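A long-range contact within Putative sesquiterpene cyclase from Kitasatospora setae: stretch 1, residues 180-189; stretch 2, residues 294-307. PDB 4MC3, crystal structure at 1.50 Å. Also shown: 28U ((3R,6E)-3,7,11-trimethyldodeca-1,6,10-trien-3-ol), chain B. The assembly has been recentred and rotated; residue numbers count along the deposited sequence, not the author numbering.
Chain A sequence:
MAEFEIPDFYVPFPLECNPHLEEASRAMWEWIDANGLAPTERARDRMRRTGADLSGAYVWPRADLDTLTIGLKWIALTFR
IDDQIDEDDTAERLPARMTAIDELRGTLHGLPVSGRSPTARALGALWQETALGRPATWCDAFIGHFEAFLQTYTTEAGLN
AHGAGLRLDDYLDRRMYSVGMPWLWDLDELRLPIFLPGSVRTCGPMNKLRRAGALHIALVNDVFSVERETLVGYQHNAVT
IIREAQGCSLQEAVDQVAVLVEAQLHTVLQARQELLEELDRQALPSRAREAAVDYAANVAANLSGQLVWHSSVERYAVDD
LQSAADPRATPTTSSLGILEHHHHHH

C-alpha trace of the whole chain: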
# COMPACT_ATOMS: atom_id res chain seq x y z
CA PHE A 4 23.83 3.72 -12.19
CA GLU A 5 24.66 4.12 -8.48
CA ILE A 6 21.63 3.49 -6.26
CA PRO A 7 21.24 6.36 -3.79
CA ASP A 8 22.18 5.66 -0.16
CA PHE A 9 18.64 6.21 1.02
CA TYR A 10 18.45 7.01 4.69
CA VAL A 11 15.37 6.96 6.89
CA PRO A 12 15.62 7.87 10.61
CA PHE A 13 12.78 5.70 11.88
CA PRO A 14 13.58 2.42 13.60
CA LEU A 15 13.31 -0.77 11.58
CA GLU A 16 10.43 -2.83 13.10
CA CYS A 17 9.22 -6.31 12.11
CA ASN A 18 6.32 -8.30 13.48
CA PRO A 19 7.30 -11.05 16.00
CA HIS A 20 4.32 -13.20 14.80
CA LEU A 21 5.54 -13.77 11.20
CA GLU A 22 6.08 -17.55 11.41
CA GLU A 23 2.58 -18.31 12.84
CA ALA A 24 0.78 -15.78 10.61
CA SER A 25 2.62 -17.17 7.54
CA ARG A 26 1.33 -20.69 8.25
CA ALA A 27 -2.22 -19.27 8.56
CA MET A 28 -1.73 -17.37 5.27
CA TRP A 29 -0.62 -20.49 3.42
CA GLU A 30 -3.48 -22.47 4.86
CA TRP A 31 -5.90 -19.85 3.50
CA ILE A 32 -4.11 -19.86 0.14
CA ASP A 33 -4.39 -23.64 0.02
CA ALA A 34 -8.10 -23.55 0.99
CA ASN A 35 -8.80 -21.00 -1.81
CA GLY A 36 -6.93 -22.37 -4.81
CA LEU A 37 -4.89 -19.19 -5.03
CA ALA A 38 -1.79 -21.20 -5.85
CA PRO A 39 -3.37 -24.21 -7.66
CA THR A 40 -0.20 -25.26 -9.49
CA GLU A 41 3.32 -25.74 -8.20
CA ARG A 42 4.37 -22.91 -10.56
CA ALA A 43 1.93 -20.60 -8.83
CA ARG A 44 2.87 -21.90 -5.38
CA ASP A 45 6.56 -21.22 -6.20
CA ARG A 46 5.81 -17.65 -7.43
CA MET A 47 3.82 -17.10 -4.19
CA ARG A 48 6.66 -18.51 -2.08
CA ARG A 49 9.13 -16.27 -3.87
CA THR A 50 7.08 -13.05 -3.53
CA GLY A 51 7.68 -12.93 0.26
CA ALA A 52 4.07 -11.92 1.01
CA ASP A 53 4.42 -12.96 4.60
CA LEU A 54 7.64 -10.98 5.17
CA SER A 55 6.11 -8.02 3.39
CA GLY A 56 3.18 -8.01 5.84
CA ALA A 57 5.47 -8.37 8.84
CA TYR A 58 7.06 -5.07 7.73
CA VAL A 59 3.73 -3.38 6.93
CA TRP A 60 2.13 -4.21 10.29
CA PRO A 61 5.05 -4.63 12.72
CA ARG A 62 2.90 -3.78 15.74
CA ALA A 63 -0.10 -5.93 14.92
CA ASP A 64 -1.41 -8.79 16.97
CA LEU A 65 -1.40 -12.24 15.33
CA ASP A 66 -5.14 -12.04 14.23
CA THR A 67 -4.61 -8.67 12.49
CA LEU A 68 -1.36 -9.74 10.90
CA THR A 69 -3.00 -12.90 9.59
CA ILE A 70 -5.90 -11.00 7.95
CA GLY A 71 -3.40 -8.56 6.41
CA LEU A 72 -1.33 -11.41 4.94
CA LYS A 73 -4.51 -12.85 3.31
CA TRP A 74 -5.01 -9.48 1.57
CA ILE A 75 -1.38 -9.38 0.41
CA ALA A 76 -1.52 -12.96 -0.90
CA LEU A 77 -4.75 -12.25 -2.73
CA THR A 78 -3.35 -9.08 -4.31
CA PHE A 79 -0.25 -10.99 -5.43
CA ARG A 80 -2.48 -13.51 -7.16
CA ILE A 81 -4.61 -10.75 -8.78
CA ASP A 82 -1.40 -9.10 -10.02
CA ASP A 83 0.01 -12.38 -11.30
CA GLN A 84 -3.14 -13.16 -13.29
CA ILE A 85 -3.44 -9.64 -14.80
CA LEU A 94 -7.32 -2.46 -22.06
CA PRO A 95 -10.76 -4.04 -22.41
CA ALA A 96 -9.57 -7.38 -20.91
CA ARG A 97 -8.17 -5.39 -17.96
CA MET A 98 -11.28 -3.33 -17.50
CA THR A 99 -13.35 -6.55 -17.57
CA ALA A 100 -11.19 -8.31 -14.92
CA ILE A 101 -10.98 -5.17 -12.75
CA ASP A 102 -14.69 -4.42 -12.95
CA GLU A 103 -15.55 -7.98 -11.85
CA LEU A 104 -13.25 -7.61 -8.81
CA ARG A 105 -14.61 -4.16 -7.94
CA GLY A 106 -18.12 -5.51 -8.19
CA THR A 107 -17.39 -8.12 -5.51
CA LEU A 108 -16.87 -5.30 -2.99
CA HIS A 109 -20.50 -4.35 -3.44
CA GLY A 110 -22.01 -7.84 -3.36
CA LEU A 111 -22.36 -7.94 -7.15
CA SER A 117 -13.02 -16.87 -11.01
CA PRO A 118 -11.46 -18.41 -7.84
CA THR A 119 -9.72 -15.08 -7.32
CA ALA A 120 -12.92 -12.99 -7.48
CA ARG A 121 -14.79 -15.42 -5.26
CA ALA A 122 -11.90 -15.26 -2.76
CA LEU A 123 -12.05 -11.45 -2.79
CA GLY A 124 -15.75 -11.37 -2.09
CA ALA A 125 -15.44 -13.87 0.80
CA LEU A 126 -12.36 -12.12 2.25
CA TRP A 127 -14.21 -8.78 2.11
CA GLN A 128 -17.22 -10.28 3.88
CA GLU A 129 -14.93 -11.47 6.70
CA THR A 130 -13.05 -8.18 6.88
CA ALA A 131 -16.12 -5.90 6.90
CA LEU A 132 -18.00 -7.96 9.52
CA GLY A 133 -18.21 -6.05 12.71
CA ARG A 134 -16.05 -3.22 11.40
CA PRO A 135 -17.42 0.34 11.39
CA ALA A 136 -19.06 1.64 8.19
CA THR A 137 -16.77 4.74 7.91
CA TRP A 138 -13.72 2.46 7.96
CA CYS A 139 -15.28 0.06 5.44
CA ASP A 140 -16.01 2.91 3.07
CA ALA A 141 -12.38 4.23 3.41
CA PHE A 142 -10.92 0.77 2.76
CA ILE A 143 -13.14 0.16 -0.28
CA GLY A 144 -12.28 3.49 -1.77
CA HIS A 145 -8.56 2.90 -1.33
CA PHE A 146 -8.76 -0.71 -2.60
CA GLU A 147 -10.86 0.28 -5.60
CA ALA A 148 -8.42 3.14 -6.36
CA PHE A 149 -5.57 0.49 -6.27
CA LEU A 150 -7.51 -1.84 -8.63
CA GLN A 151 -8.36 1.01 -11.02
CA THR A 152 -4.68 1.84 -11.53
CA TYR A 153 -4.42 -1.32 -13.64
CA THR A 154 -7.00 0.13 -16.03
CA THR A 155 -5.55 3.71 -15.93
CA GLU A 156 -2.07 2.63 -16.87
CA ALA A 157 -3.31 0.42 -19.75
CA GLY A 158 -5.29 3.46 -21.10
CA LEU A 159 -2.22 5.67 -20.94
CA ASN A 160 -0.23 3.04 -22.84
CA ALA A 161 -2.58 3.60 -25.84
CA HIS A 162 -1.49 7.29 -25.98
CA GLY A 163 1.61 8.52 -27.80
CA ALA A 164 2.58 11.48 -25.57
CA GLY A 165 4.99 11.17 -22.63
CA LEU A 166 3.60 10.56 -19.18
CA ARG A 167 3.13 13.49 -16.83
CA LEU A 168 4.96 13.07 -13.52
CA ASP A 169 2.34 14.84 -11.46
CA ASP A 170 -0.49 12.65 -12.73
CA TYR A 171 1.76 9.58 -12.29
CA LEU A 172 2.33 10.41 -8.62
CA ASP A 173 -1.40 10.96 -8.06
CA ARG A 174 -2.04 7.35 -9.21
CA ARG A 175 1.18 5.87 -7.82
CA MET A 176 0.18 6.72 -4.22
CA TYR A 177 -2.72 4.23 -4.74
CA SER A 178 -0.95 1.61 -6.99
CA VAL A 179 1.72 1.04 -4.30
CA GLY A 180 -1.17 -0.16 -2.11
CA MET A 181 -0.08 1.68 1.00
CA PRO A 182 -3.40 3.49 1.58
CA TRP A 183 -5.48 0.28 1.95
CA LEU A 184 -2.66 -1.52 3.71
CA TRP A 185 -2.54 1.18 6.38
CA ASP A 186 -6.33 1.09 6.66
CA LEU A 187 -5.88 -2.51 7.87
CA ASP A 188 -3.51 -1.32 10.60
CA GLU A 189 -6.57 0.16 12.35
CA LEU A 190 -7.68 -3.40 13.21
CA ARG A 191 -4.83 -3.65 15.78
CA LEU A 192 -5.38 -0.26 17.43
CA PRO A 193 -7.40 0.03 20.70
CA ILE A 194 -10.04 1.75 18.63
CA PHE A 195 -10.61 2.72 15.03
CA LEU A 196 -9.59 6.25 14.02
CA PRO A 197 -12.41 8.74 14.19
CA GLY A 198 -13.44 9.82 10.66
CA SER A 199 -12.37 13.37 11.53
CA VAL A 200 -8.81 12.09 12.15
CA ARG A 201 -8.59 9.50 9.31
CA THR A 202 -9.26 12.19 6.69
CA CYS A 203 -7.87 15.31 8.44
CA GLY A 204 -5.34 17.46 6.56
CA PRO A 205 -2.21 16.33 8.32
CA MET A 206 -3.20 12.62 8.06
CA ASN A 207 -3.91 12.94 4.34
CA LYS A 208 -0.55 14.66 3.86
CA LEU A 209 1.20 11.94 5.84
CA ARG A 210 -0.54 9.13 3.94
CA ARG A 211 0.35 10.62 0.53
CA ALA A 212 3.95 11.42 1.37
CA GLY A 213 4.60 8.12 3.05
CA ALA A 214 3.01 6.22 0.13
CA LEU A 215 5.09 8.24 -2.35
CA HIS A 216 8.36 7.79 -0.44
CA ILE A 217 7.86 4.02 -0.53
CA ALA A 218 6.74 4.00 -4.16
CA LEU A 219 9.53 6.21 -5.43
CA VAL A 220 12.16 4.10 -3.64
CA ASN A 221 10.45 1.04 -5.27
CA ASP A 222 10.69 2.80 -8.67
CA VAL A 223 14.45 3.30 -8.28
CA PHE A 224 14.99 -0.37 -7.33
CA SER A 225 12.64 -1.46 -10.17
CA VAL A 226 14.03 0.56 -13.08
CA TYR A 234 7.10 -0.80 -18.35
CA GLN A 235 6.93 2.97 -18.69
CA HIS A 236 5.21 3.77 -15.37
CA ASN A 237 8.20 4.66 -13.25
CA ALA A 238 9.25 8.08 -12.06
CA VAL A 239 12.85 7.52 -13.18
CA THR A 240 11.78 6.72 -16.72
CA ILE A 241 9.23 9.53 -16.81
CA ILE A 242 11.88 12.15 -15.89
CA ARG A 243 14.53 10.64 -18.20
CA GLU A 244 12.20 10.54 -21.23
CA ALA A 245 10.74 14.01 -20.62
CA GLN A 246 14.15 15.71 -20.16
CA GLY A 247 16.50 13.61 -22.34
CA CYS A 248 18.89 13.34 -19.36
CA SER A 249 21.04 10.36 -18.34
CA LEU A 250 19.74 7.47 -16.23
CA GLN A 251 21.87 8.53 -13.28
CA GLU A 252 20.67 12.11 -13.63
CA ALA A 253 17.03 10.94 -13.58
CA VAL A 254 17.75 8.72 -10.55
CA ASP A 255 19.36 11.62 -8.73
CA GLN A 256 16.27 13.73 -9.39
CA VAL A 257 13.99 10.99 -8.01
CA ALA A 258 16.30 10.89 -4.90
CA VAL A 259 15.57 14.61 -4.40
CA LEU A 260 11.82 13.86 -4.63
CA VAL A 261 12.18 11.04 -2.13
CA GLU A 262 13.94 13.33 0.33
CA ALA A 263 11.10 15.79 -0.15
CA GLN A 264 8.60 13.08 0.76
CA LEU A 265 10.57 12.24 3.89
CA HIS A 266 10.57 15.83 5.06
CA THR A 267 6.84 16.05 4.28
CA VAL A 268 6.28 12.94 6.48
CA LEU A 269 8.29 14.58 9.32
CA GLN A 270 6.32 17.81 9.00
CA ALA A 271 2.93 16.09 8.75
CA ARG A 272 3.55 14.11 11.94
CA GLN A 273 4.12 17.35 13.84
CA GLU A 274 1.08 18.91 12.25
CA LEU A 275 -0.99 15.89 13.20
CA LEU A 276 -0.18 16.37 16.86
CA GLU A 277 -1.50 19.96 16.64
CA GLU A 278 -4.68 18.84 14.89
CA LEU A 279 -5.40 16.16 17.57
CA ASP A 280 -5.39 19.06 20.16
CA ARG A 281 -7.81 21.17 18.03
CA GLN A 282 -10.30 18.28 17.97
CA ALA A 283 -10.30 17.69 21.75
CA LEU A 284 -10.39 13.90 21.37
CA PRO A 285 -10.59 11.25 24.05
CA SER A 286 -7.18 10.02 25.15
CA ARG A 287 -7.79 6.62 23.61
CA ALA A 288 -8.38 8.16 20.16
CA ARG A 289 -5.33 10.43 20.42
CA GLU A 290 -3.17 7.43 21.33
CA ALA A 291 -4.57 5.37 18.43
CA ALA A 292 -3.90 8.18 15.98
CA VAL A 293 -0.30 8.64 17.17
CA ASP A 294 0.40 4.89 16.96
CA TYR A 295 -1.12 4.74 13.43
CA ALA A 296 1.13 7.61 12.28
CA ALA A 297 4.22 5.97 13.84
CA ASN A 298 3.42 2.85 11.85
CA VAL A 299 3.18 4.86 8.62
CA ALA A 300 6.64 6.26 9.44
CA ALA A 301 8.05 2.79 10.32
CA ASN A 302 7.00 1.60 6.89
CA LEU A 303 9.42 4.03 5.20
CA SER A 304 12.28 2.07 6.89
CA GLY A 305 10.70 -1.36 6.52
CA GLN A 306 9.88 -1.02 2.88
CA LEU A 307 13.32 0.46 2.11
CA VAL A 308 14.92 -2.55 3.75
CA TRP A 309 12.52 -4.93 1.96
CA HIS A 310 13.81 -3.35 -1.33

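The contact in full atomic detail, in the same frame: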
# COMPACT_ATOMS: atom_id res chain seq x y z
N GLY A 180 -0.32 0.58 -3.05
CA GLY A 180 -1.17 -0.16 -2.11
C GLY A 180 -1.18 0.29 -0.68
O GLY A 180 -2.06 -0.10 0.11
N MET A 181 -0.22 1.15 -0.35
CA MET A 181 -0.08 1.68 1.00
C MET A 181 -1.40 2.09 1.64
O MET A 181 -1.73 1.63 2.74
CB MET A 181 0.89 2.86 1.01
CG MET A 181 2.34 2.48 1.27
SD MET A 181 2.49 1.10 2.42
CE MET A 181 3.20 -0.15 1.35
N PRO A 182 -2.17 2.94 0.96
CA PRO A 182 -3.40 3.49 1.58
C PRO A 182 -4.32 2.39 2.16
O PRO A 182 -4.75 2.50 3.32
CB PRO A 182 -4.02 4.28 0.46
CG PRO A 182 -2.82 4.81 -0.26
CD PRO A 182 -1.93 3.60 -0.34
N TRP A 183 -4.63 1.35 1.40
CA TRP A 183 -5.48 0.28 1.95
C TRP A 183 -4.76 -0.61 2.93
O TRP A 183 -5.34 -1.11 3.91
CB TRP A 183 -6.19 -0.53 0.86
CG TRP A 183 -5.37 -1.32 -0.05
CD1 TRP A 183 -5.00 -0.95 -1.30
CD2 TRP A 183 -4.84 -2.61 0.17
NE1 TRP A 183 -4.25 -1.94 -1.87
CE2 TRP A 183 -4.12 -2.97 -0.98
CE3 TRP A 183 -4.87 -3.51 1.27
CZ2 TRP A 183 -3.47 -4.21 -1.09
CZ3 TRP A 183 -4.21 -4.75 1.12
CH2 TRP A 183 -3.52 -5.06 -0.02
N LEU A 184 -3.44 -0.79 2.74
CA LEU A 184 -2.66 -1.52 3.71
C LEU A 184 -2.72 -0.90 5.07
O LEU A 184 -2.92 -1.53 6.12
CB LEU A 184 -1.19 -1.73 3.24
CG LEU A 184 -1.08 -2.65 2.06
CD1 LEU A 184 0.28 -2.49 1.37
CD2 LEU A 184 -1.19 -4.12 2.49
N TRP A 185 -2.50 0.40 5.13
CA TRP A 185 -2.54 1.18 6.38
C TRP A 185 -3.95 1.21 6.95
O TRP A 185 -4.08 1.14 8.18
CB TRP A 185 -2.01 2.58 6.24
CG TRP A 185 -0.47 2.58 6.03
CD1 TRP A 185 0.43 1.72 6.54
CD2 TRP A 185 0.28 3.50 5.20
NE1 TRP A 185 1.71 2.06 6.13
CE2 TRP A 185 1.63 3.13 5.27
CE3 TRP A 185 -0.08 4.56 4.39
CZ2 TRP A 185 2.65 3.83 4.56
CZ3 TRP A 185 0.93 5.29 3.71
CH2 TRP A 185 2.26 4.90 3.80
N ASP A 186 -5.00 1.26 6.12
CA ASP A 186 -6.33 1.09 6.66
C ASP A 186 -6.43 -0.17 7.54
O ASP A 186 -7.10 -0.19 8.59
CB ASP A 186 -7.39 1.00 5.55
CG ASP A 186 -7.59 2.31 4.78
OD1 ASP A 186 -7.36 3.40 5.31
OD2 ASP A 186 -7.99 2.17 3.59
N LEU A 187 -5.84 -1.29 7.11
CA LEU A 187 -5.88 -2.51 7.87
C LEU A 187 -5.15 -2.43 9.20
O LEU A 187 -5.47 -3.21 10.13
CB LEU A 187 -5.38 -3.70 7.03
CG LEU A 187 -6.25 -4.17 5.84
CD1 LEU A 187 -5.54 -5.05 4.86
CD2 LEU A 187 -7.53 -4.87 6.36
N ASP A 188 -4.19 -1.51 9.33
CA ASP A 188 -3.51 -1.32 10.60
C ASP A 188 -4.48 -0.87 11.71
O ASP A 188 -4.23 -1.11 12.89
CB ASP A 188 -2.39 -0.30 10.48
CG ASP A 188 -1.42 -0.29 11.68
OD1 ASP A 188 -1.05 -1.39 12.14
OD2 ASP A 188 -1.10 0.83 12.18
N GLU A 189 -5.63 -0.29 11.34
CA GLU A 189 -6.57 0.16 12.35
C GLU A 189 -7.15 -1.04 13.14
O GLU A 189 -7.58 -0.86 14.27
CB GLU A 189 -7.68 0.99 11.75
CG GLU A 189 -7.23 2.26 11.11
CD GLU A 189 -8.38 3.22 10.79
OE1 GLU A 189 -9.27 3.41 11.67
OE2 GLU A 189 -8.40 3.78 9.66
N ASP A 294 -0.15 6.21 17.24
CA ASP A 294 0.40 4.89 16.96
C ASP A 294 0.25 4.61 15.44
O ASP A 294 1.16 4.04 14.81
CB ASP A 294 -0.32 3.83 17.81
CG ASP A 294 0.49 2.56 18.07
OD1 ASP A 294 0.28 1.94 19.14
OD2 ASP A 294 1.31 2.12 17.25
N TYR A 295 -0.92 4.91 14.88
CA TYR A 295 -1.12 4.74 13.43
C TYR A 295 -0.08 5.52 12.64
O TYR A 295 0.54 5.00 11.73
CB TYR A 295 -2.51 5.21 13.06
CG TYR A 295 -2.92 5.20 11.63
CD1 TYR A 295 -3.57 4.11 11.10
CD2 TYR A 295 -2.74 6.29 10.82
CE1 TYR A 295 -4.06 4.14 9.81
CE2 TYR A 295 -3.16 6.31 9.50
CZ TYR A 295 -3.82 5.22 9.00
OH TYR A 295 -4.31 5.32 7.73
N ALA A 296 0.15 6.78 12.99
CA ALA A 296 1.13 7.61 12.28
C ALA A 296 2.58 7.12 12.47
O ALA A 296 3.40 7.15 11.54
CB ALA A 296 1.02 9.04 12.75
N ALA A 297 2.91 6.61 13.65
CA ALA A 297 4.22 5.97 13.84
C ALA A 297 4.42 4.75 12.99
O ALA A 297 5.54 4.45 12.54
CB ALA A 297 4.47 5.62 15.32
N ASN A 298 3.33 4.03 12.72
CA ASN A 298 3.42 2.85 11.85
C ASN A 298 3.65 3.26 10.38
O ASN A 298 4.39 2.61 9.64
CB ASN A 298 2.13 2.00 11.96
CG ASN A 298 2.27 0.70 11.26
OD1 ASN A 298 1.67 0.46 10.17
ND2 ASN A 298 3.09 -0.12 11.81
N VAL A 299 2.97 4.31 9.96
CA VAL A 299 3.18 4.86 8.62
C VAL A 299 4.67 5.21 8.48
O VAL A 299 5.35 4.74 7.55
CB VAL A 299 2.29 6.08 8.31
CG1 VAL A 299 2.73 6.75 7.01
CG2 VAL A 299 0.83 5.71 8.30
N ALA A 300 5.21 5.93 9.47
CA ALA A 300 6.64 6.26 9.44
C ALA A 300 7.58 5.02 9.43
O ALA A 300 8.52 4.98 8.65
CB ALA A 300 6.97 7.17 10.59
N ALA A 301 7.30 4.04 10.29
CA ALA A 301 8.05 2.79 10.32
C ALA A 301 8.12 2.19 8.97
O ALA A 301 9.13 1.64 8.61
CB ALA A 301 7.41 1.79 11.30
N ASN A 302 7.01 2.24 8.22
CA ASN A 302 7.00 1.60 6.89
C ASN A 302 8.01 2.22 5.91
O ASN A 302 8.46 1.51 4.99
CB ASN A 302 5.59 1.68 6.29
CG ASN A 302 4.76 0.49 6.64
OD1 ASN A 302 4.14 0.42 7.75
ND2 ASN A 302 4.76 -0.46 5.76
N LEU A 303 8.35 3.49 6.09
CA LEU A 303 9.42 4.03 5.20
C LEU A 303 10.76 3.26 5.38
O LEU A 303 11.43 2.92 4.41
CB LEU A 303 9.61 5.51 5.42
CG LEU A 303 8.61 6.45 4.71
CD1 LEU A 303 7.17 6.34 5.18
CD2 LEU A 303 9.11 7.89 4.82
N SER A 304 11.09 2.90 6.62
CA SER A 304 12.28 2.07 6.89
C SER A 304 12.07 0.64 6.49
O SER A 304 12.91 0.06 5.81
CB SER A 304 12.64 2.12 8.37
OG SER A 304 13.17 3.40 8.67
N GLY A 305 10.90 0.05 6.83
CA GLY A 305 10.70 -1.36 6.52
C GLY A 305 10.67 -1.62 5.05
O GLY A 305 11.21 -2.63 4.58
N GLN A 306 10.01 -0.73 4.30
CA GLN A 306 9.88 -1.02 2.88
C GLN A 306 11.19 -0.72 2.13
O GLN A 306 11.48 -1.33 1.10
CB GLN A 306 8.68 -0.30 2.24
CG GLN A 306 7.34 -0.61 2.89
CD GLN A 306 7.00 -2.11 2.94
OE1 GLN A 306 7.29 -2.81 2.04
NE2 GLN A 306 6.30 -2.54 3.99
N LEU A 307 11.99 0.21 2.66
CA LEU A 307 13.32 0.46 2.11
C LEU A 307 14.19 -0.78 2.27
O LEU A 307 14.87 -1.22 1.34
CB LEU A 307 13.97 1.67 2.77
CG LEU A 307 15.43 1.95 2.46
CD1 LEU A 307 15.57 2.25 0.97
CD2 LEU A 307 15.92 3.10 3.33
C4 28U B . 6.03 -1.55 -1.07
C5 28U B . 5.27 -3.96 -0.98
C6 28U B . 4.09 -4.17 -0.04
C7 28U B . 2.99 -5.17 -0.30
C8 28U B . 2.61 -5.74 -1.47
C10 28U B . 3.34 -5.63 -2.79
C13 28U B . 1.10 -4.45 -4.76
C15 28U B . 2.13 -3.73 -5.61
O16 28U B . 6.10 -2.87 -3.04
C3 28U B . 5.28 -2.65 -1.86
C2 28U B . 3.90 -2.10 -2.26
C1 28U B . 3.06 -2.85 -3.01
C9 28U B . 1.14 -6.03 -1.73
C11 28U B . 0.38 -4.76 -2.24
C12 28U B . 0.80 -4.00 -3.51
C14 28U B . 0.85 -5.86 -5.27
O HOH W 1 -4.29 4.86 4.94
O HOH W 2 -6.82 4.50 7.64

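The most unusual feature of this contact is how much of it rests on one residue, Trp185, while no clear direct hydrogen bond joins the two helices. The helix that starts at Met181 crosses the longer helix that contains residues 294-307 at 137° between their N-to-C directions. The axes approach to 10.4 Å. The two stretches bury 461 Å², both sides summed, and Trp185 has the largest covered area of any residue.

Trp185 points toward the second helix and fits as a knob into a hole formed by Tyr295, Asn298, Val299 and Asn302. Tyr295, Asn298, Val299 and Asn302 follow an i, i+3, i+4, i+7 pattern, so they lie along one side of the helix. Val299 CG1 lies over one face of the indole. Val299 CG1 is 3.9 Å from the centroid of the six-membered ring of Trp185 and 17° off the ring normal, a CH-pi contact. Between Trp185 and Val299 the closest atoms are Trp185 CH2 and Val299 CG1, 3.7 Å apart. Backbone register agrees with this packing, since Trp185 CA and Val299 CA are 7.2 Å apart.

At the edge of the indole sits Asn302. Trp185 NE1 is 3.3 Å from the atom modelled as Asn302 OD1. The amides of Asn298 and Asn302 are probably turned over in the model, so the polar pairing around them is left open.

Tyr295 packs against the base of the Trp185 side chain and its carbonyl. Its CA-to-CB bond points sideways, but with chi1 in t the end of the side chain comes nearer to the first helix. Tyr295 CE1 is 3.4 Å from Trp185 O, and Tyr295 CZ is 4.2 Å from Trp185 CB. The aliphatic part of Glu189 also meets this ring, with Glu189 CG 3.9 Å from Tyr295 CE1. Asp188 points toward the second helix. Asp188 OD2 is 4.1 Å from Tyr295 CA.

Two waters supply the clear polar link between the helices. Water 1 donates to Pro182 O at 2.9 Å and to Tyr295 OH at 2.8 Å. Water 2 accepts from Tyr295 OH at 2.6 Å. Water 2 donates to Asp186 OD1 at 2.6 Å and to Glu189 OE2 at 2.7 Å. The phenol therefore gives its proton to water 2 and receives one from water 1. Asp186 OD1 and Tyr295 OH are 4.3 Å apart, and water 2 bridges them. The CA-to-CB bond of Asp186 points away from the second helix, but the end of its side chain comes nearer.

At the other end of the contact, Met181 reaches Gln306, with Met181 CE 4.4 Å from Gln306 CG. Both also approach the bound 28U. Gln306 OE1 is 3.6 Å from 28U C4, and Met181 CE is 4.0 Å from the same atom.

Gly180 occupies the N-cap position with a positive phi of 85°, which favours glycine. An ideal CB there would be crowded by 28U C12 at 3.2 Å. Gly180 O accepts from Leu184 N at 3.0 Å.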